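SCARECROW-LIKE protein 7 (Oryza sativa Japonica Group, PDB 5HYZ) binds DNA in vitro through its GRAS domain and is a probable transcription factor in plant development and abiotic stress resistance. Local coordinates at residues Q123-L128 / T165-F170. Numbering follows the deposited sequence.
Sequences QWAALL and TRLRDF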
loop_
_atom_site.group_PDB
_atom_site.type_symbol
_atom_site.label_atom_id
_atom_site.label_comp_id
_atom_site.label_asym_id
_atom_site.label_seq_id
_atom_site.Cartn_x
_atom_site.Cartn_y
_atom_site.Cartn_z
ATOM N N GLN A 123 10.878 3.261 -5.530
ATOM C CA GLN A 123 10.811 2.539 -6.806
ATOM C C GLN A 123 11.927 1.503 -6.911
ATOM O O GLN A 123 11.763 0.388 -7.406
ATOM C CB GLN A 123 10.928 3.535 -8.001
ATOM C CG GLN A 123 10.795 2.772 -9.374
ATOM C CD GLN A 123 10.689 3.716 -10.616
ATOM O OE1 GLN A 123 10.778 4.960 -10.509
ATOM N NE2 GLN A 123 10.551 3.111 -11.768
ATOM N N TRP A 124 13.138 1.905 -6.472
ATOM C CA TRP A 124 14.249 0.998 -6.653
ATOM C C TRP A 124 14.312 -0.077 -5.616
ATOM O O TRP A 124 14.832 -1.144 -5.900
ATOM C CB TRP A 124 15.588 1.835 -6.696
ATOM C CG TRP A 124 15.420 2.890 -7.764
ATOM C CD1 TRP A 124 15.588 4.246 -7.617
ATOM C CD2 TRP A 124 14.924 2.685 -9.125
ATOM N NE1 TRP A 124 15.261 4.889 -8.793
ATOM C CE2 TRP A 124 14.851 3.969 -9.723
ATOM C CE3 TRP A 124 14.555 1.548 -9.878
ATOM C CZ2 TRP A 124 14.395 4.168 -11.033
ATOM C CZ3 TRP A 124 14.048 1.735 -11.207
ATOM C CH2 TRP A 124 13.993 3.067 -11.772
ATOM N N ALA A 125 13.788 0.179 -4.437
ATOM C CA ALA A 125 13.683 -0.918 -3.464
ATOM C C ALA A 125 12.722 -1.993 -4.017
ATOM O O ALA A 125 13.027 -3.192 -3.985
ATOM C CB ALA A 125 13.190 -0.386 -2.127
ATOM N N ALA A 126 11.623 -1.528 -4.616
ATOM C CA ALA A 126 10.697 -2.473 -5.233
ATOM C C ALA A 126 11.356 -3.244 -6.382
ATOM O O ALA A 126 11.171 -4.487 -6.560
ATOM C CB ALA A 126 9.408 -1.706 -5.694
ATOM N N LEU A 127 12.113 -2.528 -7.218
ATOM C CA LEU A 127 12.749 -3.192 -8.325
ATOM C C LEU A 127 13.812 -4.196 -7.836
ATOM O O LEU A 127 13.956 -5.276 -8.383
ATOM C CB LEU A 127 13.455 -2.149 -9.266
ATOM C CG LEU A 127 14.061 -2.870 -10.488
ATOM C CD1 LEU A 127 12.987 -3.287 -11.545
ATOM C CD2 LEU A 127 15.067 -1.965 -11.238
ATOM N N LEU A 128 14.574 -3.817 -6.826
ATOM C CA LEU A 128 15.593 -4.752 -6.297
ATOM C C LEU A 128 14.922 -6.054 -5.823
ATOM O O LEU A 128 15.375 -7.157 -6.104
ATOM C CB LEU A 128 16.331 -4.095 -5.134
ATOM C CG LEU A 128 17.388 -3.050 -5.588
ATOM C CD1 LEU A 128 17.909 -2.218 -4.349
ATOM C CD2 LEU A 128 18.526 -3.761 -6.335
ATOM N N THR A 165 21.974 5.350 1.482
ATOM C CA THR A 165 22.149 4.437 2.602
ATOM C C THR A 165 21.039 3.424 2.706
ATOM O O THR A 165 21.290 2.235 2.840
ATOM C CB THR A 165 22.242 5.225 3.911
ATOM O OG1 THR A 165 23.494 5.936 3.823
ATOM C CG2 THR A 165 22.318 4.282 5.102
ATOM N N ARG A 166 19.819 3.915 2.566
ATOM C CA ARG A 166 18.692 3.006 2.700
ATOM C C ARG A 166 18.672 1.927 1.614
ATOM O O ARG A 166 18.409 0.749 1.899
ATOM C CB ARG A 166 17.414 3.844 2.697
ATOM C CG ARG A 166 16.405 3.364 3.632
ATOM C CD ARG A 166 15.145 4.249 3.665
ATOM N NE ARG A 166 14.091 3.429 4.254
ATOM C CZ ARG A 166 12.810 3.767 4.294
ATOM N NH1 ARG A 166 12.423 4.907 3.758
ATOM N NH2 ARG A 166 11.943 2.952 4.854
ATOM N N LEU A 167 18.949 2.309 0.360
ATOM C CA LEU A 167 18.987 1.320 -0.705
ATOM C C LEU A 167 20.146 0.338 -0.573
ATOM O O LEU A 167 20.023 -0.851 -0.854
ATOM C CB LEU A 167 19.098 1.961 -2.102
ATOM C CG LEU A 167 17.824 2.721 -2.507
ATOM C CD1 LEU A 167 18.135 3.525 -3.806
ATOM C CD2 LEU A 167 16.706 1.664 -2.815
ATOM N N ARG A 168 21.312 0.835 -0.124
ATOM C CA ARG A 168 22.437 -0.082 0.045
ATOM C C ARG A 168 22.166 -1.072 1.180
ATOM O O ARG A 168 22.495 -2.256 1.051
ATOM C CB ARG A 168 23.739 0.735 0.343
ATOM C CG ARG A 168 24.302 1.403 -0.926
ATOM C CD ARG A 168 25.512 2.411 -0.518
ATOM N NE ARG A 168 26.052 3.083 -1.747
ATOM C CZ ARG A 168 26.958 2.537 -2.536
ATOM N NH1 ARG A 168 27.452 1.316 -2.251
ATOM N NH2 ARG A 168 27.374 3.206 -3.605
ATOM N N ASP A 169 21.524 -0.608 2.260
ATOM C CA ASP A 169 21.174 -1.542 3.380
ATOM C C ASP A 169 20.182 -2.607 2.881
ATOM O O ASP A 169 20.254 -3.818 3.193
ATOM C CB ASP A 169 20.588 -0.797 4.587
ATOM C CG ASP A 169 21.645 0.054 5.330
ATOM O OD1 ASP A 169 22.862 -0.110 5.062
ATOM O OD2 ASP A 169 21.236 0.909 6.135
ATOM N N PHE A 170 19.242 -2.150 2.030
ATOM C CA PHE A 170 18.259 -3.112 1.483
ATOM C C PHE A 170 18.874 -4.169 0.593
ATOM O O PHE A 170 18.569 -5.397 0.655
ATOM C CB PHE A 170 17.190 -2.294 0.717
ATOM C CG PHE A 170 15.980 -3.110 0.283
ATOM C CD1 PHE A 170 15.020 -3.446 1.207
ATOM C CD2 PHE A 170 15.822 -3.514 -1.057
ATOM C CE1 PHE A 170 13.923 -4.196 0.841
ATOM C CE2 PHE A 170 14.711 -4.305 -1.427
ATOM C CZ PHE A 170 13.760 -4.599 -0.461
#
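Phe170 holds CG anti to its backbone N (chi1 -171°), which carries the ring toward Ala125 and Leu128. Leu167 has CG anti to its carbonyl carbon (chi1 -68°), and from there the CD2 methyl reaches the backbone at Ala125. Leu167 CD2 lies 3.7 Å from Ala125 N. Leu167 CD2 also touches Trp124 CB at 4.0 Å. Ala125 CB stands over one face of the Phe170 ring, nearer the rim than the centre. Ala125 O lies beyond the rim, on the same side of the ring plane, 3.3 Å from Phe170 CE2. This is a van der Waals contact, not a hydrogen bond. Leu128 CB meets the ring edge, 4.1 Å from Phe170 CE2. The Leu128 and Phe170 side chains reach past one another from the two helices.

Segments 123-128 and 165-170 run nearly parallel, at 11°, with axes 10.2 Å apart. Their helices, 122-132 and 157-174, belong to successive beta-alpha-beta crossovers of the Rossmann-like sheet, linking strands 110-118, 141-148 and 177-182. Phe178 touches both Leu128 and Leu167. Trp124 NE1 is hydrogen-bonded to Asp115 of the predicted VHIID motif. Trp341 of the second subunit packs on Ala125 and Leu167. With no polar side-chain pairing, shape and burial join the segments.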